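Long-range contacts in EAL domain protein (Vibrio cholerae serotype O1, PDB 6IJ2), which acts as a cyclic dinucleotide phosphodiesterase of the EAL family, degrading c-di-GMP and cGAMP, and is captured here with the linear dinucleotide 5'-pGpG: residues E128-E133 with I157-S162; E136-I141 with L167-D172. The protein carries 1 engineered substitution. All coordinates share one frame; numbering follows the deposited sequence.

Contact 1 (E128-E133 with I157-S162); sequences EFTEAE and IDDFGS. With CA (calcium ion), chain I; CA (calcium ion), chain L; CA (calcium ion), chain J; CA (calcium ion), chain K.
E128 and D158 are joined through calcium: E128 OE2 lies 2.3 Å from the calcium ion of chain J, which D158 grips with both carboxylate oxygens, the two carboxylate planes 77° apart. E128 OE1 is hydrogen-bonded to S93 and salt-bridged to K179, which leaves OE2 for the metal. D158 OD1 also binds the calcium ion of chain I at 2.3 Å, bridging two metals; D159 OD1 binds the same ion, of chain I, at 2.5 Å. D159 holds the calcium ion of chain L with both oxygens, OD2 at 2.5 Å, and T130 OG1 binds it at a long 2.8 Å. With OG1 anti to the carbonyl carbon (chi1 -58°), the hydroxyl faces this metal. E45, N95, E215 and RNA phosphates add ligands; calcium, a hard cation, suits oxygen, and carboxylates supply negative charge.

Among backbone bonds, D158 N donates to F129 O at 3.0 Å, tying strand 125-129 to parallel strand 154-160 in the TIM-barrel-like fold of EAL domains, the metals at the strands' C-terminal ends.

Water adds a second layer. One molecule donates to F129 O and E131 OE1 and accepts from D159 N. A type II turn from D159 to S162, with G161 at positive phi, brings D159 O and S162 O to the calcium ion of chain K, where Y164 also binds. E131 reaches this ion through two waters, one on each carboxylate oxygen.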
ATOM      1  N   GLU A 128     -16.795  -4.821   2.910  1.00 27.61           N
ATOM      2  CA  GLU A 128     -15.414  -4.391   3.113  1.00 26.78           C
ATOM      3  C   GLU A 128     -14.498  -5.162   2.178  1.00 28.56           C
ATOM      4  O   GLU A 128     -14.525  -6.398   2.152  1.00 35.52           O
ATOM      5  CB  GLU A 128     -14.983  -4.597   4.566  1.00 30.98           C
ATOM      6  CG  GLU A 128     -15.963  -3.986   5.546  1.00 28.75           C
ATOM      7  CD  GLU A 128     -15.486  -4.050   6.976  1.00 30.07           C
ATOM      8  OE1 GLU A 128     -16.201  -3.525   7.849  1.00 29.38           O
ATOM      9  OE2 GLU A 128     -14.396  -4.617   7.226  1.00 29.68           O
ATOM     10  N   PHE A 129     -13.678  -4.431   1.429  1.00 30.37           N
ATOM     11  CA  PHE A 129     -12.910  -4.994   0.327  1.00 32.95           C
ATOM     12  C   PHE A 129     -11.440  -5.085   0.719  1.00 34.97           C
ATOM     13  O   PHE A 129     -10.833  -4.080   1.107  1.00 34.59           O
ATOM     14  CB  PHE A 129     -13.088  -4.153  -0.940  1.00 29.39           C
ATOM     15  CG  PHE A 129     -14.412  -4.369  -1.625  1.00 34.74           C
ATOM     16  CD1 PHE A 129     -15.534  -3.667  -1.218  1.00 35.00           C
ATOM     17  CD2 PHE A 129     -14.529  -5.258  -2.681  1.00 40.77           C
ATOM     18  CE1 PHE A 129     -16.761  -3.853  -1.838  1.00 36.55           C
ATOM     19  CE2 PHE A 129     -15.753  -5.455  -3.309  1.00 45.40           C
ATOM     20  CZ  PHE A 129     -16.872  -4.751  -2.885  1.00 41.60           C
ATOM     21  N   THR A 130     -10.896  -6.295   0.637  1.00 35.97           N
ATOM     22  CA  THR A 130      -9.478  -6.576   0.791  1.00 37.57           C
ATOM     23  C   THR A 130      -8.977  -7.220  -0.493  1.00 43.91           C
ATOM     24  O   THR A 130      -9.642  -8.095  -1.057  1.00 43.10           O
ATOM     25  CB  THR A 130      -9.200  -7.524   1.972  1.00 46.11           C
ATOM     26  OG1 THR A 130      -9.704  -6.961   3.190  1.00 39.26           O
ATOM     27  CG2 THR A 130      -7.700  -7.762   2.119  1.00 46.37           C
ATOM     28  N   GLU A 131      -7.809  -6.784  -0.948  1.00 45.88           N
ATOM     29  CA  GLU A 131      -7.215  -7.332  -2.158  1.00 42.67           C
ATOM     30  C   GLU A 131      -6.665  -8.734  -1.908  1.00 41.45           C
ATOM     31  O   GLU A 131      -6.190  -9.052  -0.816  1.00 43.98           O
ATOM     32  CB  GLU A 131      -6.099  -6.413  -2.653  1.00 46.22           C
ATOM     33  CG  GLU A 131      -6.477  -4.937  -2.699  1.00 43.85           C
ATOM     34  CD  GLU A 131      -6.119  -4.184  -1.416  1.00 51.29           C
ATOM     35  OE1 GLU A 131      -6.461  -4.671  -0.317  1.00 45.75           O
ATOM     36  OE2 GLU A 131      -5.489  -3.103  -1.510  1.00 46.49           O
ATOM     37  N   ALA A 132      -6.732  -9.577  -2.943  1.00 42.39           N
ATOM     38  CA  ALA A 132      -6.195 -10.925  -2.838  1.00 52.92           C
ATOM     39  C   ALA A 132      -4.701 -10.964  -3.120  1.00 61.14           C
ATOM     40  O   ALA A 132      -3.989 -11.804  -2.556  1.00 71.89           O
ATOM     41  CB  ALA A 132      -6.926 -11.859  -3.802  1.00 55.95           C
ATOM     42  N   GLU A 133      -4.217 -10.081  -3.987  1.00 59.84           N
ATOM     43  CA  GLU A 133      -2.798  -9.980  -4.294  1.00 59.91           C
ATOM     44  C   GLU A 133      -2.531  -8.569  -4.807  1.00 58.27           C
ATOM     45  O   GLU A 133      -3.415  -7.704  -4.779  1.00 52.26           O
ATOM     46  CB  GLU A 133      -2.369 -11.060  -5.298  1.00 67.83           C
ATOM     47  CG  GLU A 133      -2.749 -10.767  -6.740  1.00 76.90           C
ATOM     48  CD  GLU A 133      -3.920 -11.597  -7.219  1.00 87.99           C
ATOM     49  OE1 GLU A 133      -3.772 -12.833  -7.318  1.00 92.17           O
ATOM     50  OE2 GLU A 133      -4.989 -11.012  -7.490  1.00 92.88           O
ATOM     51  N   ILE A 157     -13.011   0.312   1.741  1.00 24.96           N
ATOM     52  CA  ILE A 157     -11.671  -0.271   1.680  1.00 26.42           C
ATOM     53  C   ILE A 157     -11.290  -0.698   3.093  1.00 23.71           C
ATOM     54  O   ILE A 157     -11.297   0.113   4.019  1.00 25.87           O
ATOM     55  CB  ILE A 157     -10.657   0.725   1.096  1.00 28.49           C
ATOM     56  CG1 ILE A 157     -11.008   1.006  -0.368  1.00 31.47           C
ATOM     57  CG2 ILE A 157      -9.236   0.187   1.217  1.00 25.83           C
ATOM     58  CD1 ILE A 157     -10.123   2.008  -1.016  1.00 45.60           C
ATOM     59  N   ASP A 158     -10.998  -1.983   3.269  1.00 25.86           N
ATOM     60  CA  ASP A 158     -10.831  -2.551   4.607  1.00 27.06           C
ATOM     61  C   ASP A 158      -9.466  -2.220   5.215  1.00 28.98           C
ATOM     62  O   ASP A 158      -9.359  -1.908   6.409  1.00 33.60           O
ATOM     63  CB  ASP A 158     -11.034  -4.066   4.510  1.00 31.21           C
ATOM     64  CG  ASP A 158     -11.277  -4.742   5.855  1.00 30.76           C
ATOM     65  OD1 ASP A 158     -11.172  -4.103   6.920  1.00 28.38           O
ATOM     66  OD2 ASP A 158     -11.613  -5.939   5.828  1.00 33.08           O
ATOM     67  N   ASP A 159      -8.408  -2.276   4.433  1.00 26.83           N
ATOM     68  CA  ASP A 159      -7.109  -2.358   5.072  1.00 25.31           C
ATOM     69  C   ASP A 159      -6.219  -1.241   4.588  1.00 27.83           C
ATOM     70  O   ASP A 159      -5.107  -1.480   4.131  1.00 29.08           O
ATOM     71  CB  ASP A 159      -6.457  -3.719   4.809  1.00 30.13           C
ATOM     72  CG  ASP A 159      -7.320  -4.903   5.274  1.00 42.33           C
ATOM     73  OD1 ASP A 159      -8.263  -4.712   6.075  1.00 40.30           O
ATOM     74  OD2 ASP A 159      -7.034  -6.043   4.840  1.00 47.50           O
ATOM     75  N   PHE A 160      -6.685   0.002   4.676  1.00 24.97           N
ATOM     76  CA  PHE A 160      -5.829   1.119   4.292  1.00 25.86           C
ATOM     77  C   PHE A 160      -4.676   1.277   5.275  1.00 26.42           C
ATOM     78  O   PHE A 160      -4.878   1.418   6.482  1.00 28.85           O
ATOM     79  CB  PHE A 160      -6.623   2.411   4.233  1.00 26.61           C
ATOM     80  CG  PHE A 160      -5.845   3.561   3.667  1.00 25.46           C
ATOM     81  CD1 PHE A 160      -5.836   3.795   2.305  1.00 29.54           C
ATOM     82  CD2 PHE A 160      -5.132   4.398   4.497  1.00 30.11           C
ATOM     83  CE1 PHE A 160      -5.138   4.862   1.784  1.00 29.14           C
ATOM     84  CE2 PHE A 160      -4.409   5.467   3.981  1.00 28.83           C
ATOM     85  CZ  PHE A 160      -4.421   5.694   2.627  1.00 29.55           C
ATOM     86  N   GLY A 161      -3.466   1.302   4.754  1.00 26.75           N
ATOM     87  CA  GLY A 161      -2.298   1.441   5.594  1.00 28.33           C
ATOM     88  C   GLY A 161      -1.631   0.147   5.990  1.00 32.92           C
ATOM     89  O   GLY A 161      -0.694   0.177   6.801  1.00 33.02           O
ATOM     90  N   SER A 162      -2.070  -0.984   5.438  1.00 26.99           N
ATOM     91  CA  SER A 162      -1.364  -2.245   5.619  1.00 32.54           C
ATOM     92  C   SER A 162      -1.523  -3.084   4.361  1.00 36.15           C
ATOM     93  O   SER A 162      -2.286  -2.745   3.462  1.00 35.32           O
ATOM     94  CB  SER A 162      -1.893  -3.012   6.827  1.00 38.39           C
ATOM     95  OG  SER A 162      -3.227  -3.412   6.586  1.00 44.90           O
TER
HETATM   96 CA    CA I 601      -9.194  -3.616   8.066  1.00 29.69          CA
HETATM   97 CA    CA L 604      -8.837  -7.440   5.789  1.00 84.33          CA
HETATM   98 CA    CA J 602     -12.769  -6.026   7.960  1.00 26.47          CA
HETATM   99 CA    CA K 603      -3.952  -2.156   2.103  1.00 57.13          CA
HETATM  100  O   HOH W   1     -12.179  -7.673   3.761  1.00 36.80           O
HETATM  101  O   HOH W   2      -8.157  -3.158   1.463  1.00 33.50           O
HETATM  102  O   HOH W   3      -4.554  -4.550   1.641  1.00 33.93           O
HETATM  103  O   HOH W   4      -5.809  -1.491   0.766  1.00 34.49           O
HETATM  104  O   HOH W   5      -6.870  -3.805   8.158  1.00 27.81           O
HETATM  105  O   HOH W   6     -12.326  -4.719   9.824  1.00 27.32           O
HETATM  106  O   HOH W   7      -9.257  -9.779   5.531  1.00 69.41           O

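Contact 2 (E136-I141 with L167-D172); sequences EDVNHI and LNLLAD
V138 reaches across to both L169 and D172, and has more surface buried here than any other residue of the two segments. Its branches divide the work: CG2 meets L169 CD2 at 4.0 Å, while CG1 presses against D172 OD2 at 3.1 Å, a tight methyl-to-oxygen approach. With chi1 at 79°, CG1 sits between the backbone N and the carbonyl carbon and CG2 lies anti to N, which sends the two methyls to different partners. Beta-branching puts both methyls close to the backbone, so a short residue can meet L169 and D172 at once.

L169 offers a single methyl to two neighbours. Its CD2 also touches I141 CG2 at 4.0 Å, the two side chains crossing at about a right angle; the long apolar side chain also touches E131 and I157. The contact thereby joins the first turn of helix 139-151, an outer helix of the EAL barrel, to the short helix 166-170 that follows strand 154-160. On the approach to the longer helix, D137 OD1 takes a capping bond from N139 N at 3.1 Å, met from above the carboxylate plane.

D172 serves two surfaces. While OD2 lies against V138, OD1 supplies the charge that R194 of the second subunit pairs with in a salt bridge. Its backbone is bonded at both ends: D172 N donates to L169 O at 2.9 Å, and the carbonyl oxygen accepts from K142.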
ATOM      1  N   GLU A 136      -2.285  -5.090 -10.150  1.00 62.01           N
ATOM      2  CA  GLU A 136      -1.700  -4.498 -11.347  1.00 74.61           C
ATOM      3  C   GLU A 136      -2.784  -3.886 -12.228  1.00 73.24           C
ATOM      4  O   GLU A 136      -2.657  -2.741 -12.676  1.00 70.90           O
ATOM      5  CB  GLU A 136      -0.893  -5.545 -12.118  1.00 83.27           C
ATOM      6  CG  GLU A 136       0.296  -6.105 -11.346  1.00 90.63           C
ATOM      7  CD  GLU A 136       1.089  -7.141 -12.133  1.00 99.30           C
ATOM      8  OE1 GLU A 136       0.648  -7.532 -13.237  1.00102.73           O
ATOM      9  OE2 GLU A 136       2.158  -7.565 -11.643  1.00100.83           O
ATOM     10  N   ASP A 137      -3.856  -4.634 -12.481  1.00 70.21           N
ATOM     11  CA  ASP A 137      -5.021  -4.138 -13.211  1.00 69.71           C
ATOM     12  C   ASP A 137      -6.118  -3.855 -12.188  1.00 64.76           C
ATOM     13  O   ASP A 137      -6.771  -4.773 -11.688  1.00 58.20           O
ATOM     14  CB  ASP A 137      -5.476  -5.139 -14.269  1.00 75.03           C
ATOM     15  CG  ASP A 137      -6.576  -4.588 -15.160  1.00 77.75           C
ATOM     16  OD1 ASP A 137      -7.019  -3.446 -14.928  1.00 73.79           O
ATOM     17  OD2 ASP A 137      -6.995  -5.297 -16.101  1.00 78.78           O
ATOM     18  N   VAL A 138      -6.315  -2.572 -11.880  1.00 61.46           N
ATOM     19  CA  VAL A 138      -7.309  -2.167 -10.895  1.00 55.56           C
ATOM     20  C   VAL A 138      -8.736  -2.348 -11.388  1.00 53.58           C
ATOM     21  O   VAL A 138      -9.669  -2.282 -10.581  1.00 49.03           O
ATOM     22  CB  VAL A 138      -7.049  -0.700 -10.493  1.00 56.28           C
ATOM     23  CG1 VAL A 138      -7.583   0.253 -11.560  1.00 57.92           C
ATOM     24  CG2 VAL A 138      -7.619  -0.392  -9.114  1.00 49.06           C
ATOM     25  N   ASN A 139      -8.929  -2.599 -12.685  1.00 54.25           N
ATOM     26  CA  ASN A 139     -10.278  -2.660 -13.239  1.00 64.69           C
ATOM     27  C   ASN A 139     -11.097  -3.803 -12.649  1.00 61.83           C
ATOM     28  O   ASN A 139     -12.322  -3.691 -12.548  1.00 50.63           O
ATOM     29  CB  ASN A 139     -10.224  -2.793 -14.761  1.00 76.41           C
ATOM     30  CG  ASN A 139     -10.138  -1.451 -15.457  1.00 83.51           C
ATOM     31  OD1 ASN A 139     -10.376  -0.406 -14.849  1.00 83.28           O
ATOM     32  ND2 ASN A 139      -9.810  -1.472 -16.746  1.00 87.08           N
ATOM     33  N   HIS A 140     -10.453  -4.905 -12.264  1.00 63.54           N
ATOM     34  CA  HIS A 140     -11.205  -6.046 -11.752  1.00 67.28           C
ATOM     35  C   HIS A 140     -11.869  -5.713 -10.420  1.00 59.75           C
ATOM     36  O   HIS A 140     -13.080  -5.897 -10.253  1.00 51.74           O
ATOM     37  CB  HIS A 140     -10.286  -7.261 -11.613  1.00 80.46           C
ATOM     38  CG  HIS A 140     -11.014  -8.536 -11.325  1.00 94.41           C
ATOM     39  ND1 HIS A 140     -11.538  -8.830 -10.084  1.00 96.37           N
ATOM     40  CD2 HIS A 140     -11.311  -9.591 -12.119  1.00101.15           C
ATOM     41  CE1 HIS A 140     -12.126 -10.013 -10.127  1.00 98.57           C
ATOM     42  NE2 HIS A 140     -12.002 -10.496 -11.350  1.00101.12           N
ATOM     43  N   ILE A 141     -11.092  -5.211  -9.461  1.00 55.28           N
ATOM     44  CA  ILE A 141     -11.667  -4.873  -8.165  1.00 53.48           C
ATOM     45  C   ILE A 141     -12.551  -3.633  -8.276  1.00 49.12           C
ATOM     46  O   ILE A 141     -13.557  -3.513  -7.566  1.00 46.33           O
ATOM     47  CB  ILE A 141     -10.540  -4.705  -7.128  1.00 53.29           C
ATOM     48  CG1 ILE A 141     -11.111  -4.490  -5.727  1.00 55.98           C
ATOM     49  CG2 ILE A 141      -9.596  -3.576  -7.521  1.00 53.29           C
ATOM     50  CD1 ILE A 141     -10.676  -5.551  -4.744  1.00 57.21           C
ATOM     51  N   LEU A 167      -3.569   3.386  -1.610  1.00 34.12           N
ATOM     52  CA  LEU A 167      -3.575   4.532  -2.515  1.00 30.14           C
ATOM     53  C   LEU A 167      -3.720   4.084  -3.956  1.00 28.91           C
ATOM     54  O   LEU A 167      -4.329   4.793  -4.765  1.00 34.97           O
ATOM     55  CB  LEU A 167      -2.307   5.377  -2.337  1.00 27.42           C
ATOM     56  CG  LEU A 167      -2.301   6.189  -1.035  1.00 26.10           C
ATOM     57  CD1 LEU A 167      -1.001   6.994  -0.912  1.00 37.04           C
ATOM     58  CD2 LEU A 167      -3.535   7.110  -0.935  1.00 31.81           C
ATOM     59  N   ASN A 168      -3.175   2.912  -4.288  1.00 29.85           N
ATOM     60  CA  ASN A 168      -3.347   2.341  -5.619  1.00 37.27           C
ATOM     61  C   ASN A 168      -4.829   2.185  -5.955  1.00 33.17           C
ATOM     62  O   ASN A 168      -5.249   2.392  -7.099  1.00 39.77           O
ATOM     63  CB  ASN A 168      -2.626   0.993  -5.669  1.00 33.11           C
ATOM     64  CG  ASN A 168      -2.557   0.398  -7.059  1.00 50.09           C
ATOM     65  OD1 ASN A 168      -2.542   1.107  -8.062  1.00 55.68           O
ATOM     66  ND2 ASN A 168      -2.497  -0.926  -7.120  1.00 58.40           N
ATOM     67  N   LEU A 169      -5.631   1.817  -4.970  1.00 30.38           N
ATOM     68  CA  LEU A 169      -7.065   1.667  -5.208  1.00 30.47           C
ATOM     69  C   LEU A 169      -7.741   3.026  -5.334  1.00 35.48           C
ATOM     70  O   LEU A 169      -8.443   3.292  -6.319  1.00 34.22           O
ATOM     71  CB  LEU A 169      -7.679   0.854  -4.079  1.00 31.65           C
ATOM     72  CG  LEU A 169      -7.118  -0.565  -3.944  1.00 34.77           C
ATOM     73  CD1 LEU A 169      -7.820  -1.320  -2.826  1.00 41.03           C
ATOM     74  CD2 LEU A 169      -7.263  -1.307  -5.260  1.00 37.07           C
ATOM     75  N   LEU A 170      -7.517   3.907  -4.351  1.00 31.20           N
ATOM     76  CA  LEU A 170      -8.207   5.197  -4.284  1.00 28.26           C
ATOM     77  C   LEU A 170      -7.958   6.067  -5.504  1.00 34.97           C
ATOM     78  O   LEU A 170      -8.766   6.962  -5.783  1.00 34.65           O
ATOM     79  CB  LEU A 170      -7.768   5.970  -3.045  1.00 30.00           C
ATOM     80  CG  LEU A 170      -8.215   5.379  -1.724  1.00 30.43           C
ATOM     81  CD1 LEU A 170      -7.715   6.238  -0.585  1.00 41.23           C
ATOM     82  CD2 LEU A 170      -9.724   5.334  -1.742  1.00 39.85           C
ATOM     83  N   ALA A 171      -6.849   5.851  -6.215  1.00 30.74           N
ATOM     84  CA  ALA A 171      -6.567   6.642  -7.410  1.00 32.40           C
ATOM     85  C   ALA A 171      -7.590   6.387  -8.506  1.00 35.81           C
ATOM     86  O   ALA A 171      -7.861   7.276  -9.322  1.00 41.18           O
ATOM     87  CB  ALA A 171      -5.151   6.350  -7.924  1.00 33.36           C
ATOM     88  N   ASP A 172      -8.187   5.197  -8.538  1.00 34.30           N
ATOM     89  CA  ASP A 172      -9.063   4.836  -9.642  1.00 37.91           C
ATOM     90  C   ASP A 172     -10.526   4.647  -9.257  1.00 42.64           C
ATOM     91  O   ASP A 172     -11.378   4.653 -10.150  1.00 42.69           O
ATOM     92  CB  ASP A 172      -8.543   3.565 -10.328  1.00 37.28           C
ATOM     93  CG  ASP A 172      -7.286   3.822 -11.150  1.00 52.18           C
ATOM     94  OD1 ASP A 172      -7.267   4.823 -11.899  1.00 53.36           O
ATOM     95  OD2 ASP A 172      -6.318   3.037 -11.046  1.00 51.80           O
TER

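The segments alternate along the chain, 128-133, 136-141, 157-162 and 167-172, so the two contacts interlock within one beta-alpha-beta unit and the short helix that follows it. Their centres are 11 Å apart. Contact 1 joins the C-terminal ends of strands 125-129 and 154-160 at the metal cluster; contact 2 lies farther out, between helices 139-151 and 166-170. They meet directly where E131 OE2 lies 3.2 Å from L169 CD1 and I157 CD1 lies 3.4 Å from L170 CD2. Both also touch the second subunit, and helix 166-170 packs against both the metal-binding strand 154-160 and that subunit.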